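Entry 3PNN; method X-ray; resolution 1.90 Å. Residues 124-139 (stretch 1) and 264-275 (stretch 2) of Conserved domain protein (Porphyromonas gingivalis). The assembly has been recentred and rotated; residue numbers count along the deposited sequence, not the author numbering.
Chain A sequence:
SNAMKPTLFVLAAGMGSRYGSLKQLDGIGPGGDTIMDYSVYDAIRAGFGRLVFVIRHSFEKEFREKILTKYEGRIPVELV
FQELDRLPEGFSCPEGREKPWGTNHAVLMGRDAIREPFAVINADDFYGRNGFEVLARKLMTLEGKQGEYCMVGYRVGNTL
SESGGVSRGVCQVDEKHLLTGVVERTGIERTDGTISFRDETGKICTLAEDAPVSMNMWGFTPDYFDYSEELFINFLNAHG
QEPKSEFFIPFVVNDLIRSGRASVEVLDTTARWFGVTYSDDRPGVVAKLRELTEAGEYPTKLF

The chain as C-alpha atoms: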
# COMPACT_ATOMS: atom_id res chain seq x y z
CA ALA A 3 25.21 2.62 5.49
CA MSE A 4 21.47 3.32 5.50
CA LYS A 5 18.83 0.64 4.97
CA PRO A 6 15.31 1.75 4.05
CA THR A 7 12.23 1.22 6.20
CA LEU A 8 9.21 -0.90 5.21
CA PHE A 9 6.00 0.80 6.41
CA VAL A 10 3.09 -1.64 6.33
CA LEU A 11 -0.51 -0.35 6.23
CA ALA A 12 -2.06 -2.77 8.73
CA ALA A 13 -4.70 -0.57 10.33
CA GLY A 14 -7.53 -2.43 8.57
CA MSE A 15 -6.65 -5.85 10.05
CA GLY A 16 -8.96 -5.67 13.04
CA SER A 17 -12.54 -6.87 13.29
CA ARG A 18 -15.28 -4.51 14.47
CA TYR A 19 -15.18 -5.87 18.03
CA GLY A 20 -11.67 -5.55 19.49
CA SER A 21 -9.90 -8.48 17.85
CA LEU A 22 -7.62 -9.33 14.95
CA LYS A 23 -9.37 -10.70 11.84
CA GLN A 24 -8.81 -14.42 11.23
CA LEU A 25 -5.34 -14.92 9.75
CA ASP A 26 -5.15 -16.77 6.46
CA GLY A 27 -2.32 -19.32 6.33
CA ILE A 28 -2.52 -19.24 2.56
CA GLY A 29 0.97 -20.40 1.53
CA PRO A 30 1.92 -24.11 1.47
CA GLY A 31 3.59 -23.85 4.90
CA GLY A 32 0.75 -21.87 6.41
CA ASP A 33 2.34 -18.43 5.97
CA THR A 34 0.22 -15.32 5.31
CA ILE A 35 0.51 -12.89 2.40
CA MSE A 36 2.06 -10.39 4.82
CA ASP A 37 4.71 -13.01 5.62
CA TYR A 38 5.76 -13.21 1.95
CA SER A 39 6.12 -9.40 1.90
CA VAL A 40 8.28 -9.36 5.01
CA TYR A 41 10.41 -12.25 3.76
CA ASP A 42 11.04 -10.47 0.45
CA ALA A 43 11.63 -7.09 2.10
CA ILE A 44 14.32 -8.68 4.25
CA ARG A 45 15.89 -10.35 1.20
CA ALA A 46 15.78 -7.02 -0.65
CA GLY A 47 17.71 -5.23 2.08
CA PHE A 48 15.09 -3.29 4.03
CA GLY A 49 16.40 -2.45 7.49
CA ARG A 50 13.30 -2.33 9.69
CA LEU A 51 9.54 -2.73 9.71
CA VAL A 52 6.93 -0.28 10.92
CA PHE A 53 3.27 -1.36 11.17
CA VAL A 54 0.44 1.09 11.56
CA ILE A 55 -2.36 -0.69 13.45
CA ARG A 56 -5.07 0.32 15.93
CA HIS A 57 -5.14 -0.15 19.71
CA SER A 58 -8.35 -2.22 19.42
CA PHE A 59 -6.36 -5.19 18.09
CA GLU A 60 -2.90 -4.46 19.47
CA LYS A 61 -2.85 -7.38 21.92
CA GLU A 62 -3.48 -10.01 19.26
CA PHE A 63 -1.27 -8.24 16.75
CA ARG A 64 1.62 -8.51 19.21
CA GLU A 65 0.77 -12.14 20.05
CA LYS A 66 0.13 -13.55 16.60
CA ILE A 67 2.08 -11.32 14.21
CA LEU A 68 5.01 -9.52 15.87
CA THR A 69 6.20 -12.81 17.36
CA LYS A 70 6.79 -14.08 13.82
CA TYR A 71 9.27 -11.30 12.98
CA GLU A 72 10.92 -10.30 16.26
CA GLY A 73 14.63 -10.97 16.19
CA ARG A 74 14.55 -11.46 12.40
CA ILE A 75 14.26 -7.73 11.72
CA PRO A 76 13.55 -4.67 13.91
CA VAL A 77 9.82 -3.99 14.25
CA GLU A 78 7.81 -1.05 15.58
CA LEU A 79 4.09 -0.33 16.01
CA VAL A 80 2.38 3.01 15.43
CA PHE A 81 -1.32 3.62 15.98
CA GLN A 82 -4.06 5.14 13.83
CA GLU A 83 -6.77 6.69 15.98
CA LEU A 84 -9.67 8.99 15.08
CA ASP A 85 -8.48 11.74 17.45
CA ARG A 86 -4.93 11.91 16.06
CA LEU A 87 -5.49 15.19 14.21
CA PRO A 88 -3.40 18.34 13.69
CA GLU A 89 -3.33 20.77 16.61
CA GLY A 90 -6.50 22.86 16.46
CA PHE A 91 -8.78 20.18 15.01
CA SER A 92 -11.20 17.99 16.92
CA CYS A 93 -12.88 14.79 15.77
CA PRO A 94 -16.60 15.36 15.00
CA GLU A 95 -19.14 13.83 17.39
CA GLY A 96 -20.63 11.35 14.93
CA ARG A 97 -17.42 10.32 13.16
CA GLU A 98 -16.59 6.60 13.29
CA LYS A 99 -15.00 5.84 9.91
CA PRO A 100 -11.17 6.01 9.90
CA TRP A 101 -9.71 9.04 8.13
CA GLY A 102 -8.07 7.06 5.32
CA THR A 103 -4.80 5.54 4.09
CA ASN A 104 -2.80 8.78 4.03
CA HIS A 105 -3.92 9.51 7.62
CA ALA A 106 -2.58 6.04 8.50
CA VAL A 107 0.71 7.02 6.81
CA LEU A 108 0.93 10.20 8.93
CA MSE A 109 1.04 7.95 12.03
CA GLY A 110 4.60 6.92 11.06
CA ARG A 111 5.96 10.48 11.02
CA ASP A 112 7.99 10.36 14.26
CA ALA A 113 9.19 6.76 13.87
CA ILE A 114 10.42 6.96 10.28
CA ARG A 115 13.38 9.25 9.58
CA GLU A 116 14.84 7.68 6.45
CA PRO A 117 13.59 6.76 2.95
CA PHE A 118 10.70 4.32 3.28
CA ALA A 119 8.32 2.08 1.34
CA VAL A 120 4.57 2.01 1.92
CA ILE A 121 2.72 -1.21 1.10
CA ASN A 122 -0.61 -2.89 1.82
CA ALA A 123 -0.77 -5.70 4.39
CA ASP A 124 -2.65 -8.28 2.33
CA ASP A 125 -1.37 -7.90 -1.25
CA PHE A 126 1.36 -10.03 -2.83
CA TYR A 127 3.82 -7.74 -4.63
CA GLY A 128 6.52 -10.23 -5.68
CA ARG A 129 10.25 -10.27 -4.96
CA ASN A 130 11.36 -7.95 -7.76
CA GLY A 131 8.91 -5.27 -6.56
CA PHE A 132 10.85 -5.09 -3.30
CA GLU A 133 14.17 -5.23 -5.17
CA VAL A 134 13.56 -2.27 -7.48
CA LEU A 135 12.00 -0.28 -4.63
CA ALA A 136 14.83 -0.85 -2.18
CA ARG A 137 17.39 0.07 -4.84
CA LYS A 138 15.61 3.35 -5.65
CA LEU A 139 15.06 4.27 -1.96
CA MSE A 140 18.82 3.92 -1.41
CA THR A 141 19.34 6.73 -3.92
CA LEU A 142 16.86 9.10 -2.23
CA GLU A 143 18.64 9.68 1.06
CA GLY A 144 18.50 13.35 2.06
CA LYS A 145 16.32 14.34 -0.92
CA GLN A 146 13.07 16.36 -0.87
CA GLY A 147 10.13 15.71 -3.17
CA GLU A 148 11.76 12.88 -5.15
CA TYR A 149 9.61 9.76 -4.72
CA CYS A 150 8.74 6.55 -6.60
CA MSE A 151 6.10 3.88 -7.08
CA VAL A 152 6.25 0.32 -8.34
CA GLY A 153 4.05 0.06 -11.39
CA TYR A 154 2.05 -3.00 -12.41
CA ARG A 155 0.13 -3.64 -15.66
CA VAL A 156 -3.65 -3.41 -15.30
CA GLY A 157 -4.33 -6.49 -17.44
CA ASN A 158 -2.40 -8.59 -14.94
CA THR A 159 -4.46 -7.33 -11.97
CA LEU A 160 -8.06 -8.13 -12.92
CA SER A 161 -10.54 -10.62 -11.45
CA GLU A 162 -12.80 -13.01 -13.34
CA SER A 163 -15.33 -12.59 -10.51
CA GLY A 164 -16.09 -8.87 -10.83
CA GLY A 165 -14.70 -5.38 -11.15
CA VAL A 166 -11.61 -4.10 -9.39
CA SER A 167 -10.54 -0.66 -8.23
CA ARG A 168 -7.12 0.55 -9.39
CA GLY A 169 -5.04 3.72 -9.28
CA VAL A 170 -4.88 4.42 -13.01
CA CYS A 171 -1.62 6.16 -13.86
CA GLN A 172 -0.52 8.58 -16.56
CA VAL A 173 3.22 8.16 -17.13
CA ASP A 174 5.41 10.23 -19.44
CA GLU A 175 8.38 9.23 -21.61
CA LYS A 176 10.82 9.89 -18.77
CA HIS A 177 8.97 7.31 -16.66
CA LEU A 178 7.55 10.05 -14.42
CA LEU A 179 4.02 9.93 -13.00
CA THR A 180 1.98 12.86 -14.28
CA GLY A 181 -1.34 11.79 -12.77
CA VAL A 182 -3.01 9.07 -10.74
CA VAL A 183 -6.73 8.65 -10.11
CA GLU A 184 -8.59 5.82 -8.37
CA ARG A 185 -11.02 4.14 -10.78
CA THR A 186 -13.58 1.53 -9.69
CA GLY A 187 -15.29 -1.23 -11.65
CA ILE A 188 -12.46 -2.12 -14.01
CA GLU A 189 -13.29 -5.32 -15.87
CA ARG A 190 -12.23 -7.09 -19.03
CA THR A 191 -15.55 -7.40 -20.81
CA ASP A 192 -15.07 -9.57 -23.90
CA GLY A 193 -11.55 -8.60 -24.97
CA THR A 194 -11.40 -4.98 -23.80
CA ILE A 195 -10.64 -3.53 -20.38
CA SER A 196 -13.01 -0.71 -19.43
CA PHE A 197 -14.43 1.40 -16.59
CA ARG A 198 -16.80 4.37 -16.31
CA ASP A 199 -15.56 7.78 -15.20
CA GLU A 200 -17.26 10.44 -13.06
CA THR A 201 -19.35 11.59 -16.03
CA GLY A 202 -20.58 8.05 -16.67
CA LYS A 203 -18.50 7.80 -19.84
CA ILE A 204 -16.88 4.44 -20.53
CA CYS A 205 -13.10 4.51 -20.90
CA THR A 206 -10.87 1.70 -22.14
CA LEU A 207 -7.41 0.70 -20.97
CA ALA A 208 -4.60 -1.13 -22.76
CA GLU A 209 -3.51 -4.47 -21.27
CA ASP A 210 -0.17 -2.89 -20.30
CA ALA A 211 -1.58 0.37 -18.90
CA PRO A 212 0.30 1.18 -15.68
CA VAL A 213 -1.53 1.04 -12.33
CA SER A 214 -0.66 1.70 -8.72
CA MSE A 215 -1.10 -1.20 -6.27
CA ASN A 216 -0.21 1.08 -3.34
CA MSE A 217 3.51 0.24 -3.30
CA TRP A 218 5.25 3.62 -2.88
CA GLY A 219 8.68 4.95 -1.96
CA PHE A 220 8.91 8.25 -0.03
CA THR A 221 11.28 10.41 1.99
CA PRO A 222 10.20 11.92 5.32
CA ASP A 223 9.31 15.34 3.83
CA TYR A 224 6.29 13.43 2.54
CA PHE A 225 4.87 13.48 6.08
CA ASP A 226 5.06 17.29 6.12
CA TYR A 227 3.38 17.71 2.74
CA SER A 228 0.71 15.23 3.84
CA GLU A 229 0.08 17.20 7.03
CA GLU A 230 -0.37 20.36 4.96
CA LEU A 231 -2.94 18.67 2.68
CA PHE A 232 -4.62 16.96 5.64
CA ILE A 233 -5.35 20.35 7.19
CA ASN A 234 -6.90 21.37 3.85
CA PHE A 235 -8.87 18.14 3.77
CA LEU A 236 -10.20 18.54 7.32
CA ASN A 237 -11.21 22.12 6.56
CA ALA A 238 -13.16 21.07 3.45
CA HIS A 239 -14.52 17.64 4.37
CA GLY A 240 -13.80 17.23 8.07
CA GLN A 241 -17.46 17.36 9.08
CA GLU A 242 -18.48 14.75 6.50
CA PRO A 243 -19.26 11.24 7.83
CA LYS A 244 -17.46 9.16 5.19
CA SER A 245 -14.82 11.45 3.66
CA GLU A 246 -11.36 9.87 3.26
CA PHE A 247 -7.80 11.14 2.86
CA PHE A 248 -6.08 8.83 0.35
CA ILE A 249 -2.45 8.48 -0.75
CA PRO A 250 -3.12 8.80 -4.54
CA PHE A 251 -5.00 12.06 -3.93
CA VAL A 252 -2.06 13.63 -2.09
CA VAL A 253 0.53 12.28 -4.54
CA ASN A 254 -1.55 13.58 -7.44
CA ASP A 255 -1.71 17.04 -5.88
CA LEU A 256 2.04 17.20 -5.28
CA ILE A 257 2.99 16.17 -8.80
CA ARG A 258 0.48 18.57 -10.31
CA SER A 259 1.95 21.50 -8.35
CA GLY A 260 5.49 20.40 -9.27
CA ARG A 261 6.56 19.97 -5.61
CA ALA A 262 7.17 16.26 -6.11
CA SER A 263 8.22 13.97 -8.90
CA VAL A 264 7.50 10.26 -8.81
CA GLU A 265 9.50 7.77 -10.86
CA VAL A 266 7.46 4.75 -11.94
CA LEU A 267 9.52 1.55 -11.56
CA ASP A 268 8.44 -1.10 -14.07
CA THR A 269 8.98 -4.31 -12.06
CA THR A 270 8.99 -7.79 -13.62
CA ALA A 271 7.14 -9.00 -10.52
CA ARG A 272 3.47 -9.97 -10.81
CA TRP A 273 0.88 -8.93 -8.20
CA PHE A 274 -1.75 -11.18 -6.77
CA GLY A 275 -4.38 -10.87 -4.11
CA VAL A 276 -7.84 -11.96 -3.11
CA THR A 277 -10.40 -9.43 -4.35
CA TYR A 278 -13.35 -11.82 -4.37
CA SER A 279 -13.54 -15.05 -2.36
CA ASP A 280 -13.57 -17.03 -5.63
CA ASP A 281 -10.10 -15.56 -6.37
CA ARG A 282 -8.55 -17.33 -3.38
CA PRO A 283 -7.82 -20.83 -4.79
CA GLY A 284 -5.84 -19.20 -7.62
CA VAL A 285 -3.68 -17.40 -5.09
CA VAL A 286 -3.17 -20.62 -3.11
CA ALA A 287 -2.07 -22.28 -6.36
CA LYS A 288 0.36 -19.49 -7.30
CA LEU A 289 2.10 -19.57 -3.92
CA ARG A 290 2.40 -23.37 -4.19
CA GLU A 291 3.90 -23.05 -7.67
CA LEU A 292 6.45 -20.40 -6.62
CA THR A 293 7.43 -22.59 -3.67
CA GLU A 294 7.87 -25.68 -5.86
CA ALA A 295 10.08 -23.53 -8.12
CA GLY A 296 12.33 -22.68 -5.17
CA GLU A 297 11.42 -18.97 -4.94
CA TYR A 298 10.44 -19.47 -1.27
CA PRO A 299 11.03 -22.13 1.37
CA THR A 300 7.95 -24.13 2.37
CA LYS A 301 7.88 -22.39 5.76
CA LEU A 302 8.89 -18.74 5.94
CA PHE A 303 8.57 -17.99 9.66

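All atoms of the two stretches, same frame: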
# COMPACT_ATOMS: atom_id res chain seq x y z
N ASP A 124 -2.05 -7.03 2.79
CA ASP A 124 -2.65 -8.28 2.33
C ASP A 124 -2.60 -8.41 0.80
O ASP A 124 -3.43 -9.08 0.20
CB ASP A 124 -4.09 -8.38 2.84
CG ASP A 124 -4.59 -9.81 2.97
OD1 ASP A 124 -3.76 -10.75 3.10
OD2 ASP A 124 -5.82 -9.99 2.94
N ASP A 125 -1.64 -7.73 0.18
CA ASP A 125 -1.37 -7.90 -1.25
C ASP A 125 -0.00 -8.54 -1.45
O ASP A 125 0.94 -8.24 -0.72
CB ASP A 125 -1.42 -6.56 -2.00
CG ASP A 125 -2.84 -6.04 -2.17
OD1 ASP A 125 -3.55 -6.52 -3.08
OD2 ASP A 125 -3.25 -5.19 -1.38
N PHE A 126 0.10 -9.40 -2.47
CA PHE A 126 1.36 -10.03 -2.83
C PHE A 126 2.01 -9.24 -3.97
O PHE A 126 1.48 -9.17 -5.08
CB PHE A 126 1.15 -11.50 -3.21
CG PHE A 126 2.43 -12.23 -3.56
CD1 PHE A 126 3.09 -13.02 -2.61
CD2 PHE A 126 2.95 -12.17 -4.84
CE1 PHE A 126 4.26 -13.71 -2.93
CE2 PHE A 126 4.13 -12.85 -5.18
CZ PHE A 126 4.78 -13.62 -4.22
N TYR A 127 3.16 -8.64 -3.68
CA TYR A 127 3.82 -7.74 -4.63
C TYR A 127 4.89 -8.43 -5.49
O TYR A 127 5.19 -7.97 -6.60
CB TYR A 127 4.41 -6.56 -3.87
CG TYR A 127 3.35 -5.66 -3.29
CD1 TYR A 127 2.73 -4.69 -4.08
CD2 TYR A 127 2.94 -5.79 -1.96
CE1 TYR A 127 1.74 -3.86 -3.56
CE2 TYR A 127 1.95 -4.96 -1.43
CZ TYR A 127 1.37 -3.98 -2.24
OH TYR A 127 0.39 -3.15 -1.74
N GLY A 128 5.48 -9.50 -4.97
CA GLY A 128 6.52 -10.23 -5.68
C GLY A 128 7.92 -9.71 -5.38
O GLY A 128 8.13 -8.53 -5.14
N ARG A 129 8.90 -10.61 -5.40
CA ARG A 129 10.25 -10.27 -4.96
C ARG A 129 10.86 -9.08 -5.69
O ARG A 129 11.47 -8.22 -5.06
CB ARG A 129 11.17 -11.48 -5.10
CG ARG A 129 12.56 -11.23 -4.56
CD ARG A 129 13.32 -12.56 -4.52
NE ARG A 129 14.68 -12.40 -4.02
CZ ARG A 129 15.60 -13.37 -4.04
NH1 ARG A 129 15.29 -14.55 -4.56
NH2 ARG A 129 16.81 -13.14 -3.56
N ASN A 130 10.73 -9.04 -7.01
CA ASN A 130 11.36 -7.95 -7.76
C ASN A 130 10.77 -6.56 -7.47
O ASN A 130 11.45 -5.54 -7.67
CB ASN A 130 11.37 -8.24 -9.26
CG ASN A 130 12.25 -7.28 -10.02
OD1 ASN A 130 13.48 -7.33 -9.91
ND2 ASN A 130 11.64 -6.40 -10.78
N GLY A 131 9.51 -6.52 -7.01
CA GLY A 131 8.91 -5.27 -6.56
C GLY A 131 9.71 -4.70 -5.41
O GLY A 131 10.08 -3.52 -5.41
N PHE A 132 9.98 -5.52 -4.40
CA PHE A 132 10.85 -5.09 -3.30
C PHE A 132 12.27 -4.76 -3.74
O PHE A 132 12.88 -3.82 -3.21
CB PHE A 132 10.86 -6.14 -2.18
CG PHE A 132 9.53 -6.31 -1.53
CD1 PHE A 132 9.14 -5.45 -0.51
CD2 PHE A 132 8.64 -7.26 -1.99
CE1 PHE A 132 7.90 -5.57 0.08
CE2 PHE A 132 7.39 -7.40 -1.40
CZ PHE A 132 7.01 -6.55 -0.37
N GLU A 133 12.81 -5.50 -4.70
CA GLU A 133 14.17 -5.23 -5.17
C GLU A 133 14.32 -3.87 -5.86
O GLU A 133 15.25 -3.12 -5.56
CB GLU A 133 14.68 -6.34 -6.11
CG GLU A 133 14.84 -7.69 -5.37
CD GLU A 133 15.21 -8.83 -6.31
OE1 GLU A 133 14.75 -8.84 -7.48
OE2 GLU A 133 15.95 -9.72 -5.87
N VAL A 134 13.42 -3.56 -6.79
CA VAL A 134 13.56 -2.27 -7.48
C VAL A 134 13.28 -1.12 -6.52
O VAL A 134 13.91 -0.05 -6.60
CB VAL A 134 12.64 -2.15 -8.74
CG1 VAL A 134 13.04 -3.21 -9.78
CG2 VAL A 134 11.16 -2.25 -8.35
N LEU A 135 12.37 -1.34 -5.59
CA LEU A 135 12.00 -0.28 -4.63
C LEU A 135 13.13 0.02 -3.66
O LEU A 135 13.48 1.19 -3.41
CB LEU A 135 10.73 -0.68 -3.88
CG LEU A 135 10.08 0.34 -2.93
CD1 LEU A 135 9.87 1.66 -3.63
CD2 LEU A 135 8.76 -0.27 -2.46
N ALA A 136 13.71 -1.04 -3.09
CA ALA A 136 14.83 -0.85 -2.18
C ALA A 136 15.99 -0.13 -2.89
O ALA A 136 16.60 0.78 -2.33
CB ALA A 136 15.29 -2.20 -1.61
N ARG A 137 16.29 -0.55 -4.11
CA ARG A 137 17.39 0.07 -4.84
C ARG A 137 17.14 1.57 -5.03
O ARG A 137 18.04 2.39 -4.84
CB ARG A 137 17.61 -0.60 -6.20
CG ARG A 137 18.79 0.01 -6.95
CD ARG A 137 19.12 -0.76 -8.22
NE ARG A 137 18.05 -0.71 -9.21
CZ ARG A 137 18.14 -1.28 -10.41
NH1 ARG A 137 19.24 -1.93 -10.76
NH2 ARG A 137 17.14 -1.19 -11.28
N LYS A 138 15.93 1.94 -5.43
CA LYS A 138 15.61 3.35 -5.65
C LYS A 138 15.66 4.15 -4.34
O LYS A 138 16.20 5.26 -4.30
CB LYS A 138 14.23 3.48 -6.32
CG LYS A 138 13.73 4.93 -6.50
CD LYS A 138 14.50 5.70 -7.56
CE LYS A 138 13.92 7.14 -7.66
NZ LYS A 138 14.51 7.90 -8.80
N LEU A 139 15.10 3.59 -3.26
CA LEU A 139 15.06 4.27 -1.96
C LEU A 139 16.47 4.59 -1.49
O LEU A 139 16.73 5.66 -0.94
CB LEU A 139 14.31 3.42 -0.91
CG LEU A 139 12.79 3.39 -1.11
CD1 LEU A 139 12.15 2.40 -0.16
CD2 LEU A 139 12.21 4.81 -0.94
N VAL A 264 7.63 11.65 -9.23
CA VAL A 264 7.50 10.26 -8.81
C VAL A 264 7.97 9.41 -9.98
O VAL A 264 7.35 9.44 -11.04
CB VAL A 264 6.03 9.90 -8.47
CG1 VAL A 264 5.91 8.42 -8.09
CG2 VAL A 264 5.49 10.80 -7.33
N GLU A 265 9.06 8.68 -9.80
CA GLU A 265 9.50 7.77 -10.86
C GLU A 265 8.72 6.47 -10.77
O GLU A 265 8.58 5.89 -9.69
CB GLU A 265 11.01 7.47 -10.78
CG GLU A 265 11.43 6.41 -11.83
CD GLU A 265 12.92 6.05 -11.80
OE1 GLU A 265 13.66 6.53 -10.92
OE2 GLU A 265 13.35 5.26 -12.67
N VAL A 266 8.20 6.00 -11.90
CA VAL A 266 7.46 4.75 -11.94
C VAL A 266 8.42 3.60 -12.29
O VAL A 266 9.02 3.60 -13.37
CB VAL A 266 6.30 4.79 -12.96
CG1 VAL A 266 5.56 3.43 -12.99
CG2 VAL A 266 5.33 5.92 -12.62
N LEU A 267 8.56 2.64 -11.38
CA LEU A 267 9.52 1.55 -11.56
C LEU A 267 8.78 0.36 -12.16
O LEU A 267 7.86 -0.17 -11.55
CB LEU A 267 10.14 1.17 -10.22
CG LEU A 267 10.73 2.36 -9.43
CD1 LEU A 267 11.03 1.95 -7.98
CD2 LEU A 267 11.99 2.89 -10.11
N ASP A 268 9.16 -0.04 -13.37
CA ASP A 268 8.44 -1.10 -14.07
C ASP A 268 8.95 -2.50 -13.68
O ASP A 268 9.74 -3.09 -14.40
CB ASP A 268 8.54 -0.90 -15.59
CG ASP A 268 7.55 -1.76 -16.38
OD1 ASP A 268 6.72 -2.46 -15.76
OD2 ASP A 268 7.60 -1.73 -17.63
N THR A 269 8.48 -3.02 -12.55
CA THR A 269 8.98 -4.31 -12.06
C THR A 269 8.58 -5.46 -12.98
O THR A 269 7.59 -5.38 -13.70
CB THR A 269 8.46 -4.60 -10.63
OG1 THR A 269 8.98 -5.85 -10.17
CG2 THR A 269 6.93 -4.66 -10.61
N THR A 270 9.37 -6.54 -12.96
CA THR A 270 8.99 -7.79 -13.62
C THR A 270 8.12 -8.65 -12.70
O THR A 270 7.60 -9.69 -13.12
CB THR A 270 10.22 -8.62 -14.03
OG1 THR A 270 11.11 -8.75 -12.91
CG2 THR A 270 10.96 -7.94 -15.20
N ALA A 271 7.98 -8.25 -11.44
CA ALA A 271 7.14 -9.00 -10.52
C ALA A 271 5.68 -8.95 -10.97
O ALA A 271 5.25 -8.01 -11.63
CB ALA A 271 7.27 -8.46 -9.07
N ARG A 272 4.91 -9.96 -10.57
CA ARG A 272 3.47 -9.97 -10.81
C ARG A 272 2.70 -9.97 -9.48
O ARG A 272 2.97 -10.79 -8.60
CB ARG A 272 3.10 -11.20 -11.63
CG ARG A 272 3.71 -11.18 -13.03
CD ARG A 272 2.81 -10.43 -13.97
NE ARG A 272 1.54 -11.15 -14.10
CZ ARG A 272 1.25 -12.00 -15.08
NH1 ARG A 272 0.08 -12.61 -15.10
NH2 ARG A 272 2.13 -12.22 -16.06
N TRP A 273 1.74 -9.06 -9.37
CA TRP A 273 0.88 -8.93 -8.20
C TRP A 273 -0.14 -10.07 -8.15
O TRP A 273 -0.62 -10.53 -9.19
CB TRP A 273 0.13 -7.60 -8.24
CG TRP A 273 -1.04 -7.51 -7.27
CD1 TRP A 273 -1.01 -7.02 -6.00
CD2 TRP A 273 -2.39 -7.93 -7.51
NE1 TRP A 273 -2.26 -7.11 -5.42
CE2 TRP A 273 -3.12 -7.68 -6.33
CE3 TRP A 273 -3.05 -8.52 -8.60
CZ2 TRP A 273 -4.48 -7.97 -6.21
CZ3 TRP A 273 -4.40 -8.81 -8.48
CH2 TRP A 273 -5.10 -8.54 -7.29
N PHE A 274 -0.46 -10.53 -6.96
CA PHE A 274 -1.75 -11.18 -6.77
C PHE A 274 -2.35 -10.94 -5.40
O PHE A 274 -1.68 -10.50 -4.47
CB PHE A 274 -1.74 -12.65 -7.14
CG PHE A 274 -0.58 -13.41 -6.61
CD1 PHE A 274 -0.64 -13.97 -5.34
CD2 PHE A 274 0.55 -13.60 -7.39
CE1 PHE A 274 0.44 -14.71 -4.84
CE2 PHE A 274 1.63 -14.33 -6.90
CZ PHE A 274 1.57 -14.89 -5.62
N GLY A 275 -3.64 -11.22 -5.29
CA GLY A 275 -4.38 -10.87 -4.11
C GLY A 275 -5.79 -11.39 -4.25
O GLY A 275 -6.23 -11.76 -5.34

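The two stretches run in opposing directions. Residues 125 to 128 lie alongside 275 back to 271, and helix 129-139 then passes the strand that includes Val264 to Leu267 at an angle of 144°, with 9.1 Å between the axes. Together they bury 760 Å².

A single antiparallel bridge joins Phe126 and Phe274. Phe126 N donates to Phe274 O at 2.9 Å, and Phe274 N donates to Phe126 O at 3.0 Å. The backbone N and O of each residue are thus satisfied by the other residue. Phe126 O also receives a CA-H contact from Trp273 CA at 3.2 Å.

The same two residues stack their rings. The planes lie 11° apart and the centroids 4.0 Å apart, in an offset arrangement. Phe126 CD2 comes within 3.1 Å of Phe274 CZ. Beside them, Trp273 NE1 donates to Asp125 OD1 at 2.7 Å. The carboxylate oxygen sits at the edge of the indole, where the N-H points. It also has a partner elsewhere in the structure.

Gly128 occupies the N-cap position, right before the helix. Its phi of 90° suits glycine, and a CB here would clash with Ala271 CB. Ala271 CB already lies 3.9 Å from Gly128 CA. Thr269 OG1 accepts from Ala271 N at 2.9 Å, which braces the turn within its own stretch. Gly131 N is 3.3 Å from Thr269 OG1, but the angle is too poor for a hydrogen bond. Gly131 N instead makes a weak bond to Gly128 O at 3.1 Å.

Further along the helix the contact becomes apolar. Val134 CG2 meets Leu267 CB at 4.0 Å, and Lys138 CB lies 3.9 Å from Leu267 CD1. Lys138 then reaches Glu265. Lys138 NZ donates to Glu265 OE1 at 2.7 Å, a salt bridge that pairs opposite charges.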